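Local coordinates for protein chloride intracellular channel exc-4 (Caenorhabditis elegans, PDB 2YV9) that may insert into membranes to form chloride channels and regulates the size of the excretory canal lumen as it grows in the worm, at residues Y191-H200 and Y224-F234. Sequence-based numbering, arbitrary orientation.
Sequences YDCELMPRLH and YILTAYRTAAF
Tyr224 reaches across to helix 191-200 and ends on Asp192, its OH donating to OD1 at 2.6 Å on the carboxylate's anti lone pair. The pair illustrates how a buried tyrosine can pack along its ring and still satisfy its hydroxyl. With CG anti to the backbone N (chi1 176°), the ring enters the hole formed by Asp192, Leu195, Met196 and Leu199. Met196 CE lies over one face, 3.9 Å from the centroid in a CH-pi contact, while Leu199 CD1 meets the ring edge at CD2. A leucine in place of Tyr224 would probably leave Asp192 OD1 without this donor, though Leu183 N also bonds it, and strip Met196 CE of its aromatic bed. Ile225 adds its CG1 beside Leu199 CD1. The methionine is a knob in return, enclosed by Tyr224, Thr227, Ala228 and Phe234, with SD 3.8 Å from Ala228 CB. Tyr229 OH and His200 ND1 share a hydrogen bond of 2.7 Å in the plane of the imidazole, helping to set that ring's rotation. The type I turn from Ala228 to Thr231 carries the chain onward, and Thr231 OG1 bonds Thr227 O. Phe234 then directs its edge at the imidazole face, CZ 3.8 Å from His200 CG with the planes at 84°, a T-shaped pair within an aromatic cluster that includes Tyr229 and against which His269 also packs. The axes of segments 191-200 and 224-228 cross at -101°, on helices 190-210 and 219-228 of the all-helical C-terminal domain of the GST fold. Leu195 and Leu199 continue onto helices 117-140 and 155-178, whereas Pro197 and Phe234 touch Gln41 on helix 38-52 of the thioredoxin-like N-terminal domain, placing the contact at the domain interface.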
ATOM      1  N   TYR A 191       9.251   7.095 -11.614  1.00 21.46           N
ATOM      2  CA  TYR A 191       8.202   7.408 -12.563  1.00 24.06           C
ATOM      3  C   TYR A 191       8.153   6.432 -13.738  1.00 21.86           C
ATOM      4  O   TYR A 191       7.077   6.100 -14.208  1.00 22.74           O
ATOM      5  CB  TYR A 191       8.288   8.828 -13.016  1.00 23.92           C
ATOM      6  CG  TYR A 191       8.111   9.789 -11.857  1.00 22.52           C
ATOM      7  CD1 TYR A 191       6.954   9.814 -11.125  1.00 27.77           C
ATOM      8  CD2 TYR A 191       9.114  10.712 -11.540  1.00 24.96           C
ATOM      9  CE1 TYR A 191       6.770  10.705 -10.086  1.00 30.86           C
ATOM     10  CE2 TYR A 191       8.963  11.583 -10.465  1.00 23.59           C
ATOM     11  CZ  TYR A 191       7.760  11.606  -9.761  1.00 27.96           C
ATOM     12  OH  TYR A 191       7.519  12.476  -8.710  1.00 33.00           O
ATOM     13  N   ASP A 192       9.311   5.949 -14.207  1.00 19.73           N
ATOM     14  CA  ASP A 192       9.350   4.868 -15.206  1.00 20.12           C
ATOM     15  C   ASP A 192       8.794   3.594 -14.650  1.00 18.32           C
ATOM     16  O   ASP A 192       8.163   2.810 -15.382  1.00 21.91           O
ATOM     17  CB  ASP A 192      10.758   4.637 -15.627  1.00 19.61           C
ATOM     18  CG  ASP A 192      11.375   5.943 -16.173  1.00 25.76           C
ATOM     19  OD1 ASP A 192      10.832   6.502 -17.149  1.00 24.18           O
ATOM     20  OD2 ASP A 192      12.356   6.445 -15.564  1.00 24.10           O
ATOM     21  N   CYS A 193       9.066   3.381 -13.367  1.00 18.50           N
ATOM     22  CA  CYS A 193       8.632   2.164 -12.690  1.00 17.58           C
ATOM     23  C   CYS A 193       7.087   2.149 -12.581  1.00 20.13           C
ATOM     24  O   CYS A 193       6.485   1.070 -12.426  1.00 23.11           O
ATOM     25  CB  CYS A 193       9.289   2.002 -11.387  1.00 18.44           C
ATOM     26  SG  CYS A 193      11.097   1.775 -11.553  1.00 22.28           S
ATOM     27  N   GLU A 194       6.451   3.325 -12.730  1.00 21.74           N
ATOM     28  CA  GLU A 194       4.991   3.471 -12.731  1.00 16.84           C
ATOM     29  C   GLU A 194       4.407   3.545 -14.152  1.00 20.60           C
ATOM     30  O   GLU A 194       3.433   2.863 -14.492  1.00 22.06           O
ATOM     31  CB  GLU A 194       4.600   4.704 -11.941  1.00 20.68           C
ATOM     32  CG  GLU A 194       5.044   4.549 -10.485  1.00 21.75           C
ATOM     33  CD  GLU A 194       5.096   5.846  -9.702  1.00 26.92           C
ATOM     34  OE1 GLU A 194       4.742   6.912 -10.258  1.00 24.30           O
ATOM     35  OE2 GLU A 194       5.438   5.760  -8.489  1.00 26.89           O
ATOM     36  N   LEU A 195       4.998   4.372 -14.990  1.00 18.29           N
ATOM     37  CA  LEU A 195       4.457   4.565 -16.367  1.00 16.53           C
ATOM     38  C   LEU A 195       4.706   3.386 -17.285  1.00 18.77           C
ATOM     39  O   LEU A 195       3.863   3.069 -18.091  1.00 23.66           O
ATOM     40  CB  LEU A 195       5.130   5.811 -16.998  1.00 17.68           C
ATOM     41  CG  LEU A 195       4.569   6.239 -18.344  1.00 20.20           C
ATOM     42  CD1 LEU A 195       3.037   6.453 -18.249  1.00 24.52           C
ATOM     43  CD2 LEU A 195       5.314   7.524 -18.837  1.00 20.88           C
ATOM     44  N   MET A 196       5.892   2.762 -17.255  1.00 19.25           N
ATOM     45  CA  MET A 196       6.152   1.755 -18.273  1.00 22.45           C
ATOM     46  C   MET A 196       5.182   0.554 -18.060  1.00 22.01           C
ATOM     47  O   MET A 196       4.531   0.116 -19.006  1.00 21.78           O
ATOM     48  CB  MET A 196       7.620   1.328 -18.295  1.00 22.49           C
ATOM     49  CG  MET A 196       8.533   2.422 -18.819  1.00 19.95           C
ATOM     50  SD  MET A 196      10.286   1.883 -18.649  1.00 23.59           S
ATOM     51  CE  MET A 196      11.027   2.961 -19.926  1.00 23.04           C
ATOM     52  N   PRO A 197       5.048   0.091 -16.808  1.00 18.48           N
ATOM     53  CA  PRO A 197       3.980  -0.983 -16.658  1.00 17.73           C
ATOM     54  C   PRO A 197       2.572  -0.531 -17.076  1.00 25.11           C
ATOM     55  O   PRO A 197       1.891  -1.261 -17.762  1.00 23.01           O
ATOM     56  CB  PRO A 197       4.064  -1.314 -15.162  1.00 21.31           C
ATOM     57  CG  PRO A 197       5.530  -0.974 -14.785  1.00 24.39           C
ATOM     58  CD  PRO A 197       5.807   0.303 -15.570  1.00 22.37           C
ATOM     59  N   ARG A 198       2.188   0.707 -16.760  1.00 22.06           N
ATOM     60  CA  ARG A 198       0.869   1.215 -17.163  1.00 17.64           C
ATOM     61  C   ARG A 198       0.722   1.233 -18.702  1.00 17.68           C
ATOM     62  O   ARG A 198      -0.302   0.827 -19.280  1.00 20.41           O
ATOM     63  CB  ARG A 198       0.545   2.514 -16.472  1.00 20.82           C
ATOM     64  CG  ARG A 198       0.322   2.329 -14.961  1.00 21.65           C
ATOM     65  CD  ARG A 198       0.197   3.661 -14.177  1.00 24.05           C
ATOM     66  NE  ARG A 198      -0.219   3.457 -12.786  1.00 22.76           N
ATOM     67  CZ  ARG A 198       0.504   2.814 -11.876  1.00 24.77           C
ATOM     68  NH1 ARG A 198       1.726   2.382 -12.182  1.00 22.34           N
ATOM     69  NH2 ARG A 198       0.026   2.608 -10.660  1.00 26.74           N
ATOM     70  N   LEU A 199       1.749   1.723 -19.384  1.00 18.67           N
ATOM     71  CA  LEU A 199       1.719   1.730 -20.825  1.00 22.81           C
ATOM     72  C   LEU A 199       1.577   0.334 -21.400  1.00 19.93           C
ATOM     73  O   LEU A 199       0.805   0.133 -22.321  1.00 22.20           O
ATOM     74  CB  LEU A 199       2.937   2.446 -21.384  1.00 22.66           C
ATOM     75  CG  LEU A 199       2.991   3.948 -21.258  1.00 18.88           C
ATOM     76  CD1 LEU A 199       4.401   4.511 -21.678  1.00 23.05           C
ATOM     77  CD2 LEU A 199       1.904   4.673 -22.148  1.00 21.03           C
ATOM     78  N   HIS A 200       2.343  -0.608 -20.869  1.00 22.32           N
ATOM     79  CA  HIS A 200       2.308  -1.979 -21.386  1.00 21.14           C
ATOM     80  C   HIS A 200       0.945  -2.600 -21.115  1.00 22.00           C
ATOM     81  O   HIS A 200       0.368  -3.243 -22.009  1.00 22.67           O
ATOM     82  CB  HIS A 200       3.348  -2.823 -20.700  1.00 22.39           C
ATOM     83  CG  HIS A 200       3.477  -4.180 -21.298  1.00 20.79           C
ATOM     84  ND1 HIS A 200       3.800  -4.404 -22.625  1.00 19.94           N
ATOM     85  CD2 HIS A 200       3.262  -5.402 -20.753  1.00 24.60           C
ATOM     86  CE1 HIS A 200       3.792  -5.709 -22.852  1.00 24.89           C
ATOM     87  NE2 HIS A 200       3.467  -6.331 -21.739  1.00 24.17           N
ATOM     88  N   TYR A 224       9.889   5.266 -26.122  1.00 22.97           N
ATOM     89  CA  TYR A 224       9.957   5.054 -24.688  1.00 21.83           C
ATOM     90  C   TYR A 224       9.433   3.634 -24.349  1.00 20.16           C
ATOM     91  O   TYR A 224      10.002   2.922 -23.508  1.00 22.66           O
ATOM     92  CB  TYR A 224       9.140   6.145 -24.003  1.00 23.81           C
ATOM     93  CG  TYR A 224       9.011   6.055 -22.517  1.00 21.30           C
ATOM     94  CD1 TYR A 224       9.999   6.559 -21.661  1.00 21.28           C
ATOM     95  CD2 TYR A 224       7.863   5.490 -21.925  1.00 22.03           C
ATOM     96  CE1 TYR A 224       9.891   6.446 -20.338  1.00 22.93           C
ATOM     97  CE2 TYR A 224       7.762   5.398 -20.540  1.00 20.95           C
ATOM     98  CZ  TYR A 224       8.731   5.924 -19.763  1.00 20.93           C
ATOM     99  OH  TYR A 224       8.651   5.854 -18.410  1.00 20.35           O
ATOM    100  N   ILE A 225       8.396   3.187 -25.049  1.00 22.47           N
ATOM    101  CA  ILE A 225       7.932   1.796 -24.844  1.00 21.59           C
ATOM    102  C   ILE A 225       9.050   0.825 -25.297  1.00 21.80           C
ATOM    103  O   ILE A 225       9.378  -0.173 -24.634  1.00 23.22           O
ATOM    104  CB  ILE A 225       6.616   1.563 -25.589  1.00 20.71           C
ATOM    105  CG1 ILE A 225       5.500   2.401 -24.921  1.00 22.72           C
ATOM    106  CG2 ILE A 225       6.262   0.041 -25.611  1.00 24.06           C
ATOM    107  CD1 ILE A 225       4.253   2.590 -25.756  1.00 20.10           C
ATOM    108  N   LEU A 226       9.658   1.105 -26.437  1.00 23.17           N
ATOM    109  CA  LEU A 226      10.832   0.327 -26.858  1.00 25.27           C
ATOM    110  C   LEU A 226      11.936   0.325 -25.804  1.00 25.33           C
ATOM    111  O   LEU A 226      12.481  -0.716 -25.504  1.00 24.15           O
ATOM    112  CB  LEU A 226      11.353   0.849 -28.186  1.00 22.65           C
ATOM    113  CG  LEU A 226      12.557   0.109 -28.785  1.00 24.30           C
ATOM    114  CD1 LEU A 226      12.447  -1.428 -28.831  1.00 30.68           C
ATOM    115  CD2 LEU A 226      12.857   0.707 -30.216  1.00 30.74           C
ATOM    116  N   THR A 227      12.221   1.488 -25.229  1.00 23.83           N
ATOM    117  CA  THR A 227      13.147   1.570 -24.117  1.00 23.58           C
ATOM    118  C   THR A 227      12.718   0.602 -23.014  1.00 23.25           C
ATOM    119  O   THR A 227      13.526  -0.128 -22.502  1.00 23.34           O
ATOM    120  CB  THR A 227      13.304   3.006 -23.652  1.00 24.07           C
ATOM    121  OG1 THR A 227      13.868   3.744 -24.755  1.00 25.50           O
ATOM    122  CG2 THR A 227      14.199   3.083 -22.458  1.00 27.02           C
ATOM    123  N   ALA A 228      11.431   0.564 -22.693  1.00 22.67           N
ATOM    124  CA  ALA A 228      10.946  -0.377 -21.674  1.00 23.65           C
ATOM    125  C   ALA A 228      11.333  -1.833 -21.989  1.00 20.93           C
ATOM    126  O   ALA A 228      11.808  -2.586 -21.153  1.00 24.10           O
ATOM    127  CB  ALA A 228       9.406  -0.289 -21.590  1.00 21.23           C
ATOM    128  N   TYR A 229      11.042  -2.196 -23.209  1.00 20.18           N
ATOM    129  CA  TYR A 229      11.223  -3.559 -23.726  1.00 21.33           C
ATOM    130  C   TYR A 229      12.705  -3.886 -23.903  1.00 27.14           C
ATOM    131  O   TYR A 229      13.004  -5.019 -24.273  1.00 26.80           O
ATOM    132  CB  TYR A 229      10.485  -3.681 -25.059  1.00 24.20           C
ATOM    133  CG  TYR A 229       8.989  -3.492 -24.998  1.00 22.50           C
ATOM    134  CD1 TYR A 229       8.278  -3.613 -23.779  1.00 24.19           C
ATOM    135  CD2 TYR A 229       8.229  -3.359 -26.163  1.00 26.67           C
ATOM    136  CE1 TYR A 229       6.865  -3.489 -23.758  1.00 20.73           C
ATOM    137  CE2 TYR A 229       6.846  -3.265 -26.119  1.00 21.27           C
ATOM    138  CZ  TYR A 229       6.185  -3.322 -24.903  1.00 22.43           C
ATOM    139  OH  TYR A 229       4.807  -3.233 -24.875  1.00 22.93           O
ATOM    140  N   ARG A 230      13.584  -2.892 -23.684  1.00 25.07           N
ATOM    141  CA  ARG A 230      15.049  -3.113 -23.633  1.00 23.80           C
ATOM    142  C   ARG A 230      15.694  -2.884 -22.235  1.00 28.22           C
ATOM    143  O   ARG A 230      16.929  -2.953 -22.090  1.00 27.80           O
ATOM    144  CB  ARG A 230      15.770  -2.253 -24.706  1.00 25.16           C
ATOM    145  CG  ARG A 230      15.396  -2.570 -26.150  1.00 28.37           C
ATOM    146  CD  ARG A 230      16.016  -1.518 -27.083  1.00 40.62           C
ATOM    147  NE  ARG A 230      15.784  -1.768 -28.502  1.00 53.42           N
ATOM    148  CZ  ARG A 230      16.233  -0.986 -29.484  1.00 52.35           C
ATOM    149  NH1 ARG A 230      16.929   0.115 -29.209  1.00 70.18           N
ATOM    150  NH2 ARG A 230      15.981  -1.300 -30.752  1.00 61.17           N
ATOM    151  N   THR A 231      14.867  -2.591 -21.211  1.00 20.82           N
ATOM    152  CA  THR A 231      15.313  -2.337 -19.861  1.00 24.96           C
ATOM    153  C   THR A 231      15.094  -3.624 -19.059  1.00 25.97           C
ATOM    154  O   THR A 231      13.961  -4.061 -18.865  1.00 24.34           O
ATOM    155  CB  THR A 231      14.470  -1.223 -19.269  1.00 25.41           C
ATOM    156  OG1 THR A 231      14.645  -0.009 -20.027  1.00 25.11           O
ATOM    157  CG2 THR A 231      14.802  -0.976 -17.795  1.00 30.51           C
ATOM    158  N   ALA A 232      16.174  -4.267 -18.634  1.00 24.30           N
ATOM    159  CA  ALA A 232      16.094  -5.512 -17.932  1.00 26.24           C
ATOM    160  C   ALA A 232      15.142  -5.405 -16.742  1.00 22.67           C
ATOM    161  O   ALA A 232      14.363  -6.315 -16.529  1.00 27.77           O
ATOM    162  CB  ALA A 232      17.520  -5.985 -17.482  1.00 29.12           C
ATOM    163  N   ALA A 233      15.187  -4.311 -15.997  1.00 22.17           N
ATOM    164  CA  ALA A 233      14.265  -4.130 -14.813  1.00 23.12           C
ATOM    165  C   ALA A 233      12.805  -4.336 -15.210  1.00 24.55           C
ATOM    166  O   ALA A 233      12.018  -4.933 -14.467  1.00 25.10           O
ATOM    167  CB  ALA A 233      14.443  -2.767 -14.183  1.00 23.15           C
ATOM    168  N   PHE A 234      12.443  -3.810 -16.359  1.00 21.15           N
ATOM    169  CA  PHE A 234      11.093  -3.980 -16.865  1.00 25.92           C
ATOM    170  C   PHE A 234      10.819  -5.420 -17.326  1.00 23.89           C
ATOM    171  O   PHE A 234       9.789  -6.063 -16.962  1.00 25.92           O
ATOM    172  CB  PHE A 234      10.807  -2.992 -17.993  1.00 23.23           C
ATOM    173  CG  PHE A 234       9.446  -3.208 -18.616  1.00 20.83           C
ATOM    174  CD1 PHE A 234       8.306  -2.686 -17.991  1.00 25.61           C
ATOM    175  CD2 PHE A 234       9.281  -4.032 -19.731  1.00 24.20           C
ATOM    176  CE1 PHE A 234       7.076  -2.917 -18.502  1.00 25.21           C
ATOM    177  CE2 PHE A 234       7.992  -4.266 -20.258  1.00 20.88           C
ATOM    178  CZ  PHE A 234       6.900  -3.691 -19.609  1.00 20.06           C
TER